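Local atomic coordinates of ceramide very long chain fatty acid hydroxylase SCS7 (Saccharomyces cerevisiae, PDB entry 4ZR1), a protein that hydroxylates the very long chain fatty acid of ceramides, probably at C-2 and probably using a two-zinc centre, in the endoplasmic reticulum membrane. Residues Lys246-His251 and Val265-Asp271; His232-His236 and His251-His255; Lys257-Leu261 and Gly279-Ser285. All blocks are in the same frame, centred on the assembly; numbering follows the deposited sequence.

Interaction 1 (Lys246-His251 and Val265-Asp271); sequences KLKKYH and VTSWFWD. With ZN (zinc ion), chain C.
The helix 242-256 carries an HxxHH histidine box of the fatty acid hydroxylase fold, and L247, Y250 and H251 of this helix meet residues 265-271, probably on the cytoplasmic side of the protein. The incoming segment runs as a loop past the helix and then turns into the short helix 269-273, with W268 at its N-cap; S267 OG accepts from F269 N at 3.2 Å in an ST turn. Y250 reaches across to W268 and D271, its ring carried there because CG stands anti to the backbone N (chi1 -175°). W268 turns an edge of its six-membered ring toward one face of the tyrosine, the two planes inclined by 51° and the centroids 5.1 Å apart, while W268 CB lies against Y250 CZ at 3.4 Å. D271 OD2 lies at the edge of the tyrosine, near the plane of the ring, and accepts from Y250 OH at 2.5 Å; the hydroxyl meets this oxygen from well above the carboxylate plane. One turn before Y250, the methyls of L247 pack against the loop: CD2 lies 3.5 Å from V265 O, and CD1 rests 4.0 Å from W268 CE3. H251 follows, its side chain alongside that of V265, with ND1 4.0 Å from V265 CB and NE2 bound to a zinc ion at 2.2 Å. The segment is also tied to helix 128-154, where E146 accepts from V265 N and T266 OG1. Besides Y250, D271 holds G264 N on the same OD2 and T276 OG1 on OD1, so three partners converge on a buried carboxylate. Such a setting would probably favour its charged form, and the resulting bond holds the outer end of Y250, the residue that precedes the zinc ligand H251 in the helix.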
loop_
_atom_site.group_PDB
_atom_site.type_symbol
_atom_site.label_atom_id
_atom_site.label_comp_id
_atom_site.label_asym_id
_atom_site.label_seq_id
_atom_site.Cartn_x
_atom_site.Cartn_y
_atom_site.Cartn_z
ATOM N N LYS A 246 12.902 -2.403 -13.476
ATOM C CA LYS A 246 11.949 -3.437 -13.868
ATOM C C LYS A 246 11.051 -3.859 -12.715
ATOM O O LYS A 246 9.987 -4.440 -12.926
ATOM C CB LYS A 246 12.686 -4.654 -14.431
ATOM C CG LYS A 246 12.809 -4.613 -15.942
ATOM C CD LYS A 246 14.073 -5.288 -16.462
ATOM C CE LYS A 246 14.733 -4.400 -17.517
ATOM N NZ LYS A 246 16.023 -4.963 -18.002
ATOM N N LEU A 247 11.485 -3.573 -11.493
ATOM C CA LEU A 247 10.638 -3.787 -10.331
ATOM C C LEU A 247 9.565 -2.690 -10.332
ATOM O O LEU A 247 8.417 -2.906 -9.927
ATOM C CB LEU A 247 11.466 -3.764 -9.048
ATOM C CG LEU A 247 10.765 -4.051 -7.717
ATOM C CD1 LEU A 247 10.266 -5.489 -7.637
ATOM C CD2 LEU A 247 11.704 -3.747 -6.566
ATOM N N LYS A 248 9.951 -1.516 -10.824
ATOM C CA LYS A 248 9.031 -0.405 -10.994
ATOM C C LYS A 248 7.923 -0.743 -11.979
ATOM O O LYS A 248 6.757 -0.434 -11.742
ATOM C CB LYS A 248 9.779 0.850 -11.463
ATOM C CG LYS A 248 8.856 2.023 -11.705
ATOM C CD LYS A 248 9.601 3.328 -11.934
ATOM C CE LYS A 248 8.598 4.468 -12.040
ATOM N NZ LYS A 248 9.243 5.794 -12.108
ATOM N N LYS A 249 8.288 -1.370 -13.091
ATOM C CA LYS A 249 7.297 -1.755 -14.083
ATOM C C LYS A 249 6.339 -2.769 -13.476
ATOM O O LYS A 249 5.132 -2.714 -13.705
ATOM C CB LYS A 249 7.957 -2.324 -15.343
ATOM C CG LYS A 249 6.980 -3.092 -16.241
ATOM C CD LYS A 249 7.550 -3.407 -17.620
ATOM C CE LYS A 249 6.850 -4.611 -18.244
ATOM N NZ LYS A 249 6.691 -5.726 -17.263
ATOM N N TYR A 250 6.889 -3.676 -12.682
ATOM C CA TYR A 250 6.119 -4.758 -12.078
ATOM C C TYR A 250 5.071 -4.234 -11.106
ATOM O O TYR A 250 3.897 -4.609 -11.163
ATOM C CB TYR A 250 7.063 -5.724 -11.362
ATOM C CG TYR A 250 6.388 -6.946 -10.801
ATOM C CD1 TYR A 250 6.109 -8.037 -11.608
ATOM C CD2 TYR A 250 6.048 -7.017 -9.456
ATOM C CE1 TYR A 250 5.507 -9.166 -11.096
ATOM C CE2 TYR A 250 5.437 -8.140 -8.931
ATOM C CZ TYR A 250 5.167 -9.213 -9.756
ATOM O OH TYR A 250 4.560 -10.335 -9.235
ATOM N N HIS A 251 5.495 -3.359 -10.209
ATOM C CA HIS A 251 4.580 -2.841 -9.210
ATOM C C HIS A 251 3.531 -1.916 -9.825
ATOM O O HIS A 251 2.360 -1.948 -9.446
ATOM C CB HIS A 251 5.334 -2.098 -8.118
ATOM C CG HIS A 251 4.428 -1.444 -7.128
ATOM N ND1 HIS A 251 3.627 -2.163 -6.270
ATOM C CD2 HIS A 251 4.150 -0.141 -6.898
ATOM C CE1 HIS A 251 2.913 -1.332 -5.536
ATOM N NE2 HIS A 251 3.213 -0.099 -5.896
ATOM N N VAL A 265 6.346 -6.189 -3.465
ATOM C CA VAL A 265 6.773 -4.882 -3.952
ATOM C C VAL A 265 8.263 -4.645 -3.677
ATOM O O VAL A 265 8.906 -3.863 -4.388
ATOM C CB VAL A 265 5.868 -3.697 -3.371
ATOM C CG1 VAL A 265 4.628 -4.233 -2.670
ATOM C CG2 VAL A 265 6.633 -2.765 -2.461
ATOM N N THR A 266 8.841 -5.331 -2.696
ATOM C CA THR A 266 10.312 -5.338 -2.630
ATOM C C THR A 266 10.878 -6.412 -3.541
ATOM O O THR A 266 12.072 -6.401 -3.846
ATOM C CB THR A 266 10.859 -5.576 -1.220
ATOM O OG1 THR A 266 10.345 -6.810 -0.713
ATOM C CG2 THR A 266 10.472 -4.432 -0.306
ATOM N N SER A 267 10.017 -7.348 -3.950
ATOM C CA SER A 267 10.348 -8.376 -4.949
ATOM C C SER A 267 9.107 -9.188 -5.282
ATOM O O SER A 267 8.128 -9.147 -4.540
ATOM C CB SER A 267 11.437 -9.330 -4.455
ATOM O OG SER A 267 10.877 -10.324 -3.609
ATOM N N TRP A 268 9.163 -9.948 -6.376
ATOM C CA TRP A 268 8.057 -10.825 -6.751
ATOM C C TRP A 268 8.342 -12.266 -6.351
ATOM O O TRP A 268 7.672 -13.190 -6.807
ATOM C CB TRP A 268 7.792 -10.752 -8.246
ATOM C CG TRP A 268 8.992 -11.016 -9.062
ATOM C CD1 TRP A 268 9.586 -12.226 -9.279
ATOM C CD2 TRP A 268 9.752 -10.053 -9.801
ATOM N NE1 TRP A 268 10.675 -12.071 -10.103
ATOM C CE2 TRP A 268 10.800 -10.746 -10.439
ATOM C CE3 TRP A 268 9.650 -8.669 -9.984
ATOM C CZ2 TRP A 268 11.742 -10.106 -11.242
ATOM C CZ3 TRP A 268 10.582 -8.035 -10.787
ATOM C CH2 TRP A 268 11.615 -8.752 -11.403
ATOM N N PHE A 269 9.347 -12.438 -5.499
ATOM C CA PHE A 269 9.721 -13.740 -4.953
ATOM C C PHE A 269 8.504 -14.546 -4.499
ATOM O O PHE A 269 8.206 -15.602 -5.048
ATOM C CB PHE A 269 10.693 -13.537 -3.788
ATOM C CG PHE A 269 11.196 -14.809 -3.183
ATOM C CD1 PHE A 269 12.253 -15.485 -3.754
ATOM C CD2 PHE A 269 10.620 -15.320 -2.035
ATOM C CE1 PHE A 269 12.721 -16.653 -3.202
ATOM C CE2 PHE A 269 11.087 -16.490 -1.477
ATOM C CZ PHE A 269 12.145 -17.154 -2.060
ATOM N N TRP A 270 7.786 -14.022 -3.516
ATOM C CA TRP A 270 6.624 -14.711 -2.976
ATOM C C TRP A 270 5.454 -14.765 -3.959
ATOM O O TRP A 270 4.521 -15.551 -3.771
ATOM C CB TRP A 270 6.192 -14.049 -1.666
ATOM C CG TRP A 270 7.250 -14.116 -0.625
ATOM C CD1 TRP A 270 7.992 -13.082 -0.139
ATOM C CD2 TRP A 270 7.717 -15.292 0.041
ATOM N NE1 TRP A 270 8.883 -13.535 0.803
ATOM C CE2 TRP A 270 8.735 -14.894 0.929
ATOM C CE3 TRP A 270 7.373 -16.652 -0.029
ATOM C CZ2 TRP A 270 9.409 -15.802 1.749
ATOM C CZ3 TRP A 270 8.039 -17.550 0.784
ATOM C CH2 TRP A 270 9.045 -17.122 1.663
ATOM N N ASP A 271 5.495 -13.930 -4.994
ATOM C CA ASP A 271 4.497 -13.999 -6.058
ATOM C C ASP A 271 4.691 -15.286 -6.844
ATOM O O ASP A 271 3.740 -15.976 -7.213
ATOM C CB ASP A 271 4.602 -12.796 -6.994
ATOM C CG ASP A 271 3.745 -11.630 -6.546
ATOM O OD1 ASP A 271 2.646 -11.874 -5.998
ATOM O OD2 ASP A 271 4.178 -10.471 -6.737
HETATM ZN ZN ZN C . 1.837 1.383 -4.988
#

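Interaction 2 (His232-His236 and His251-His255); sequences HFFLH and HLEHH. With ZN (zinc ion), chain C; ZN (zinc ion), chain D; BOG (octyl beta-D-glucopyranoside), chain H; BOG (octyl beta-D-glucopyranoside), chain G.
H251, H236 and L235 bury the largest areas where an HxxxH box in the last part of helix 211-236 faces the HxxHH box of helix 242-256. The imidazoles of H251 and H236 cross at about a right angle, their planes 87° apart, and point NE2 at one zinc ion, which H236 NE2 binds at 2.1 Å. H232 NE2 and H255 NE2 bind the same ion at 2.3 Å and 2.0 Å, and H177 supplies the fifth nitrogen. The metal, with leucine packing beside it, joins the two segments; no hydrogen bond links them. The edge of H236 is turned toward the face of H255, offset, with the planes at 73°. Of the two leucines, L235 CD1 packs on H251 CB at 3.6 Å, and L252 CD1 makes an off-centre CH-pi contact with the H236 ring, 4.3 Å from its centroid. H254, between H251 and H255 on their helix, goes instead to the second zinc with H150, H155, H174 and H178. The short helical segments approach to 10.9 Å at 78°, so this part of helix 211-236 stands nearly crosswise to helix 242-256, with H177 of helix 164-179 completing this metal site.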
loop_
_atom_site.group_PDB
_atom_site.type_symbol
_atom_site.label_atom_id
_atom_site.label_comp_id
_atom_site.label_asym_id
_atom_site.label_seq_id
_atom_site.Cartn_x
_atom_site.Cartn_y
_atom_site.Cartn_z
ATOM N N HIS A 232 8.630 1.195 -1.844
ATOM C CA HIS A 232 7.289 1.442 -2.364
ATOM C C HIS A 232 7.116 2.875 -2.843
ATOM O O HIS A 232 6.624 3.107 -3.942
ATOM C CB HIS A 232 6.239 1.132 -1.309
ATOM C CG HIS A 232 4.843 1.228 -1.820
ATOM N ND1 HIS A 232 3.751 1.343 -0.993
ATOM C CD2 HIS A 232 4.361 1.222 -3.086
ATOM C CE1 HIS A 232 2.652 1.410 -1.726
ATOM N NE2 HIS A 232 2.996 1.344 -2.999
ATOM N N PHE A 233 7.543 3.833 -2.024
ATOM C CA PHE A 233 7.501 5.233 -2.416
ATOM C C PHE A 233 8.237 5.493 -3.730
ATOM O O PHE A 233 7.675 6.078 -4.660
ATOM C CB PHE A 233 8.089 6.132 -1.324
ATOM C CG PHE A 233 7.877 7.596 -1.584
ATOM C CD1 PHE A 233 6.679 8.211 -1.223
ATOM C CD2 PHE A 233 8.850 8.355 -2.226
ATOM C CE1 PHE A 233 6.470 9.560 -1.475
ATOM C CE2 PHE A 233 8.647 9.720 -2.483
ATOM C CZ PHE A 233 7.459 10.316 -2.111
ATOM N N PHE A 234 9.486 5.052 -3.820
ATOM C CA PHE A 234 10.327 5.495 -4.922
ATOM C C PHE A 234 10.015 4.728 -6.197
ATOM O O PHE A 234 10.392 5.143 -7.292
ATOM C CB PHE A 234 11.807 5.401 -4.533
ATOM C CG PHE A 234 12.205 6.418 -3.492
ATOM C CD1 PHE A 234 12.130 7.779 -3.775
ATOM C CD2 PHE A 234 12.615 6.025 -2.230
ATOM C CE1 PHE A 234 12.467 8.726 -2.820
ATOM C CE2 PHE A 234 12.954 6.966 -1.269
ATOM C CZ PHE A 234 12.882 8.315 -1.565
ATOM N N LEU A 235 9.271 3.640 -6.057
ATOM C CA LEU A 235 8.712 2.966 -7.217
ATOM C C LEU A 235 7.704 3.860 -7.949
ATOM O O LEU A 235 7.603 3.813 -9.171
ATOM C CB LEU A 235 8.044 1.658 -6.806
ATOM C CG LEU A 235 8.938 0.495 -6.394
ATOM C CD1 LEU A 235 8.071 -0.745 -6.247
ATOM C CD2 LEU A 235 10.041 0.268 -7.421
ATOM N N HIS A 236 6.958 4.669 -7.203
ATOM C CA HIS A 236 5.964 5.562 -7.802
ATOM C C HIS A 236 6.552 6.904 -8.224
ATOM O O HIS A 236 6.226 7.429 -9.290
ATOM C CB HIS A 236 4.808 5.827 -6.828
ATOM C CG HIS A 236 3.857 4.684 -6.695
ATOM N ND1 HIS A 236 2.845 4.455 -7.598
ATOM C CD2 HIS A 236 3.767 3.704 -5.764
ATOM C CE1 HIS A 236 2.173 3.377 -7.233
ATOM N NE2 HIS A 236 2.709 2.905 -6.123
ATOM N N HIS A 251 5.495 -3.359 -10.209
ATOM C CA HIS A 251 4.580 -2.841 -9.210
ATOM C C HIS A 251 3.531 -1.916 -9.825
ATOM O O HIS A 251 2.360 -1.948 -9.446
ATOM C CB HIS A 251 5.334 -2.098 -8.118
ATOM C CG HIS A 251 4.428 -1.444 -7.128
ATOM N ND1 HIS A 251 3.627 -2.163 -6.270
ATOM C CD2 HIS A 251 4.150 -0.141 -6.898
ATOM C CE1 HIS A 251 2.913 -1.332 -5.536
ATOM N NE2 HIS A 251 3.213 -0.099 -5.896
ATOM N N LEU A 252 3.957 -1.085 -10.767
ATOM C CA LEU A 252 3.046 -0.176 -11.441
ATOM C C LEU A 252 1.966 -0.938 -12.198
ATOM O O LEU A 252 0.846 -0.447 -12.352
ATOM C CB LEU A 252 3.816 0.740 -12.389
ATOM C CG LEU A 252 4.047 2.179 -11.919
ATOM C CD1 LEU A 252 4.380 2.252 -10.454
ATOM C CD2 LEU A 252 5.159 2.808 -12.721
ATOM N N GLU A 253 2.289 -2.141 -12.668
ATOM C CA GLU A 253 1.281 -2.948 -13.350
ATOM C C GLU A 253 0.267 -3.491 -12.348
ATOM O O GLU A 253 -0.877 -3.777 -12.704
ATOM C CB GLU A 253 1.922 -4.090 -14.134
ATOM C CG GLU A 253 2.582 -3.654 -15.423
ATOM C CD GLU A 253 3.121 -4.824 -16.214
ATOM O OE1 GLU A 253 2.898 -5.985 -15.798
ATOM O OE2 GLU A 253 3.771 -4.579 -17.251
ATOM N N HIS A 254 0.685 -3.630 -11.095
ATOM C CA HIS A 254 -0.245 -4.005 -10.041
ATOM C C HIS A 254 -1.307 -2.915 -9.876
ATOM O O HIS A 254 -2.448 -3.174 -9.502
ATOM C CB HIS A 254 0.493 -4.232 -8.723
ATOM C CG HIS A 254 -0.411 -4.290 -7.536
ATOM N ND1 HIS A 254 -1.049 -5.447 -7.141
ATOM C CD2 HIS A 254 -0.805 -3.327 -6.670
ATOM C CE1 HIS A 254 -1.791 -5.195 -6.078
ATOM N NE2 HIS A 254 -1.660 -3.916 -5.771
ATOM N N HIS A 255 -0.904 -1.688 -10.166
ATOM C CA HIS A 255 -1.780 -0.536 -10.095
ATOM C C HIS A 255 -2.617 -0.354 -11.370
ATOM O O HIS A 255 -3.836 -0.241 -11.309
ATOM C CB HIS A 255 -0.949 0.723 -9.832
ATOM C CG HIS A 255 -0.540 0.890 -8.401
ATOM N ND1 HIS A 255 -1.414 1.300 -7.419
ATOM C CD2 HIS A 255 0.653 0.703 -7.787
ATOM C CE1 HIS A 255 -0.782 1.353 -6.260
ATOM N NE2 HIS A 255 0.474 0.996 -6.457
HETATM ZN ZN ZN C . 1.837 1.383 -4.988
HETATM ZN ZN ZN D . -2.285 -3.120 -3.874
HETATM C C1 BOG H . 15.438 12.750 -2.427
HETATM O O1 BOG H . 16.547 11.882 -2.395
HETATM C C2 BOG H . 15.873 14.180 -2.681
HETATM O O2 BOG H . 16.771 14.597 -1.676
HETATM C C3 BOG H . 14.658 15.084 -2.660
HETATM O O3 BOG H . 15.011 16.378 -3.094
HETATM C C4 BOG H . 13.577 14.527 -3.561
HETATM O O4 BOG H . 12.391 15.268 -3.369
HETATM C C5 BOG H . 13.347 13.059 -3.255
HETATM O O5 BOG H . 14.547 12.344 -3.436
HETATM C C6 BOG H . 12.291 12.487 -4.177
HETATM O O6 BOG H . 11.050 12.450 -3.512
HETATM C "C1'" BOG H . 16.200 10.518 -2.296
HETATM C "C2'" BOG H . 16.841 9.896 -1.073
HETATM C "C3'" BOG H . 16.542 8.409 -1.054
HETATM C "C4'" BOG H . 16.768 7.837 0.331
HETATM C "C5'" BOG H . 15.789 6.703 0.554
HETATM C "C6'" BOG H . 16.406 5.604 1.393
HETATM C "C7'" BOG H . 16.106 5.834 2.861
HETATM C "C8'" BOG H . 16.413 4.566 3.634
HETATM C C1 BOG G . 16.775 8.380 -6.211
HETATM O O1 BOG G . 15.985 7.467 -5.486
HETATM C C2 BOG G . 15.932 8.986 -7.308
HETATM O O2 BOG G . 15.538 7.963 -8.188
HETATM C C3 BOG G . 16.721 10.015 -8.083
HETATM O O3 BOG G . 15.846 10.718 -8.935
HETATM C C4 BOG G . 17.405 10.972 -7.133
HETATM O O4 BOG G . 18.329 11.754 -7.854
HETATM C C5 BOG G . 18.146 10.176 -6.084
HETATM O O5 BOG G . 17.224 9.403 -5.355
HETATM C C6 BOG G . 18.897 11.105 -5.154
HETATM O O6 BOG G . 18.191 12.317 -5.012
HETATM C "C1'" BOG G . 16.378 6.116 -5.578
HETATM C "C2'" BOG G . 15.908 5.395 -4.333
HETATM C "C3'" BOG G . 16.158 3.907 -4.451
HETATM C "C4'" BOG G . 16.349 3.317 -3.070
HETATM C "C5'" BOG G . 15.038 3.310 -2.318
HETATM C "C6'" BOG G . 14.839 1.941 -1.702
HETATM C "C7'" BOG G . 15.519 1.864 -0.351
HETATM C "C8'" BOG G . 15.182 0.534 0.280
#

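Interaction 3 (Lys257-Leu261 and Gly279-Ser285); sequences KNYQL and GPDAPLS
N258 and S285 carry the polar bonds that hold the loop leaving the histidine-box helix 242-256 against the chain returning after helix 269-273. N258 uses both ends of its amide. Its ND2 donates to P283 O at 2.7 Å, the donor standing 40° out of the carbonyl plane of P283, while OD1 accepts from Q260 N, also at 2.7 Å and in the plane of its own carbonyl, which closes an Asx turn. A first torsion of -163° swings the amide away from its own backbone N to serve both partners, and its rotation is fixed by them. The bonds of S285 are weaker: its N gives a weak hydrogen bond to K257 O at 3.0 Å, and its OG accepts a long, weak one from Y259 N at 3.3 Å. K257 O is approached as well by L284 CA, in a CA-H...O contact. The two loops therefore run together without the repeated pairing of a sheet, joined partly through side chains. Around these bonds K257 lies stretched along residues 279-284, its chain extended to the end. Its CG touches L284 CD2, the two side chains crossing at about a right angle, and its CE lies 3.5 Å from A282 O, whereas the ammonium group finds its hydrogen bond at K30 O. Residues 279-282 form a type I turn beyond it. At the other end, Y259 sets CE1 against S285 CB at 3.7 Å and stacks on H79. Its side chain also comes about 4 Å from those of H155 and H178, ligands of a zinc ion, so this loop lies next to the metal centre. The hydrophobic margin is completed by L261, which brings CD1 to 3.9 Å from A282 CB.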
loop_
_atom_site.group_PDB
_atom_site.type_symbol
_atom_site.label_atom_id
_atom_site.label_comp_id
_atom_site.label_asym_id
_atom_site.label_seq_id
_atom_site.Cartn_x
_atom_site.Cartn_y
_atom_site.Cartn_z
ATOM N N LYS A 257 -2.934 -2.294 -14.268
ATOM C CA LYS A 257 -3.214 -3.424 -15.151
ATOM C C LYS A 257 -3.959 -4.557 -14.444
ATOM O O LYS A 257 -5.008 -5.014 -14.916
ATOM C CB LYS A 257 -1.913 -3.954 -15.750
ATOM C CG LYS A 257 -2.088 -5.128 -16.692
ATOM C CD LYS A 257 -0.770 -5.469 -17.361
ATOM C CE LYS A 257 -0.915 -6.595 -18.368
ATOM N NZ LYS A 257 0.396 -6.879 -19.020
ATOM N N ASN A 258 -3.417 -5.005 -13.313
ATOM C CA ASN A 258 -4.007 -6.111 -12.563
ATOM C C ASN A 258 -3.634 -6.051 -11.081
ATOM O O ASN A 258 -2.462 -6.201 -10.730
ATOM C CB ASN A 258 -3.559 -7.452 -13.168
ATOM C CG ASN A 258 -4.429 -8.624 -12.728
ATOM O OD1 ASN A 258 -4.822 -8.726 -11.566
ATOM N ND2 ASN A 258 -4.739 -9.512 -13.669
ATOM N N TYR A 259 -4.629 -5.838 -10.218
ATOM C CA TYR A 259 -4.401 -5.814 -8.774
ATOM C C TYR A 259 -4.859 -7.116 -8.111
ATOM O O TYR A 259 -5.059 -7.168 -6.896
ATOM C CB TYR A 259 -5.103 -4.606 -8.125
ATOM C CG TYR A 259 -6.619 -4.563 -8.246
ATOM C CD1 TYR A 259 -7.236 -4.052 -9.382
ATOM C CD2 TYR A 259 -7.431 -4.994 -7.204
ATOM C CE1 TYR A 259 -8.615 -4.005 -9.491
ATOM C CE2 TYR A 259 -8.812 -4.940 -7.297
ATOM C CZ TYR A 259 -9.396 -4.448 -8.443
ATOM O OH TYR A 259 -10.769 -4.403 -8.535
ATOM N N GLN A 260 -5.030 -8.163 -8.916
ATOM C CA GLN A 260 -5.232 -9.508 -8.384
ATOM C C GLN A 260 -3.896 -10.252 -8.376
ATOM O O GLN A 260 -3.807 -11.396 -7.919
ATOM C CB GLN A 260 -6.276 -10.283 -9.192
ATOM C CG GLN A 260 -7.706 -9.916 -8.865
ATOM C CD GLN A 260 -8.138 -8.606 -9.492
ATOM O OE1 GLN A 260 -7.930 -8.364 -10.683
ATOM N NE2 GLN A 260 -8.721 -7.740 -8.679
ATOM N N LEU A 261 -2.865 -9.579 -8.885
ATOM C CA LEU A 261 -1.513 -10.119 -8.941
ATOM C C LEU A 261 -0.482 -9.066 -8.526
ATOM O O LEU A 261 -0.829 -7.906 -8.294
ATOM C CB LEU A 261 -1.203 -10.616 -10.351
ATOM C CG LEU A 261 -2.145 -11.653 -10.951
ATOM C CD1 LEU A 261 -1.828 -11.822 -12.416
ATOM C CD2 LEU A 261 -2.034 -12.983 -10.218
ATOM N N GLY A 279 2.957 -11.760 -14.860
ATOM C CA GLY A 279 3.686 -11.967 -16.102
ATOM C C GLY A 279 3.220 -11.063 -17.227
ATOM O O GLY A 279 2.294 -10.276 -17.041
ATOM N N PRO A 280 3.852 -11.171 -18.407
ATOM C CA PRO A 280 3.557 -10.213 -19.485
ATOM C C PRO A 280 2.255 -10.417 -20.293
ATOM O O PRO A 280 1.970 -9.540 -21.102
ATOM C CB PRO A 280 4.804 -10.330 -20.388
ATOM C CG PRO A 280 5.357 -11.701 -20.116
ATOM C CD PRO A 280 5.052 -11.991 -18.678
ATOM N N ASP A 281 1.521 -11.515 -20.070
ATOM C CA ASP A 281 0.192 -11.796 -20.654
ATOM C C ASP A 281 -0.855 -12.013 -19.550
ATOM O O ASP A 281 -1.856 -12.702 -19.732
ATOM C CB ASP A 281 0.264 -13.007 -21.608
ATOM C CG ASP A 281 0.296 -14.364 -20.881
ATOM O OD1 ASP A 281 0.080 -14.448 -19.649
ATOM O OD2 ASP A 281 0.568 -15.378 -21.560
ATOM N N ALA A 282 -0.572 -11.476 -18.377
ATOM C CA ALA A 282 -1.582 -11.373 -17.338
ATOM C C ALA A 282 -2.777 -10.582 -17.852
ATOM O O ALA A 282 -2.597 -9.634 -18.598
ATOM C CB ALA A 282 -0.982 -10.724 -16.101
ATOM N N PRO A 283 -3.996 -10.996 -17.477
ATOM C CA PRO A 283 -5.215 -10.313 -17.920
ATOM C C PRO A 283 -5.368 -8.945 -17.260
ATOM O O PRO A 283 -4.729 -8.670 -16.240
ATOM C CB PRO A 283 -6.336 -11.251 -17.457
ATOM C CG PRO A 283 -5.662 -12.524 -17.050
ATOM C CD PRO A 283 -4.298 -12.150 -16.618
ATOM N N LEU A 284 -6.223 -8.101 -17.826
ATOM C CA LEU A 284 -6.620 -6.870 -17.153
ATOM C C LEU A 284 -7.591 -7.210 -16.020
ATOM O O LEU A 284 -8.173 -8.301 -15.991
ATOM C CB LEU A 284 -7.265 -5.892 -18.135
ATOM C CG LEU A 284 -6.456 -5.489 -19.371
ATOM C CD1 LEU A 284 -7.244 -4.510 -20.231
ATOM C CD2 LEU A 284 -5.118 -4.898 -18.977
ATOM N N SER A 285 -7.765 -6.288 -15.077
ATOM C CA SER A 285 -8.750 -6.489 -14.024
ATOM C C SER A 285 -10.133 -6.067 -14.526
ATOM O O SER A 285 -10.248 -5.248 -15.444
ATOM C CB SER A 285 -8.352 -5.722 -12.763
ATOM O OG SER A 285 -7.296 -6.387 -12.083
#

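How the interactions relate
Interactions 1 and 2 use adjoining parts of helix 242-256 that overlap at H251; this histidine, which packs on V265, is one of the zinc ligands gathered in interaction 2, and L235 also touches V265 O. Both are buried, but interaction 2 is organised by a metal, whereas interaction 1 relies on aromatic packing and a tyrosine-carboxylate bond. Interaction 3, farther from the centre of the chain and partly exposed, joins two loops through backbone, asparagine and serine bonds, two of them weak. It follows directly on the same helix: L261 O probably accepts from H254 ND1, a second-shell bond that would orient this ligand of the other zinc, and E253 O probably accepts from N258 N.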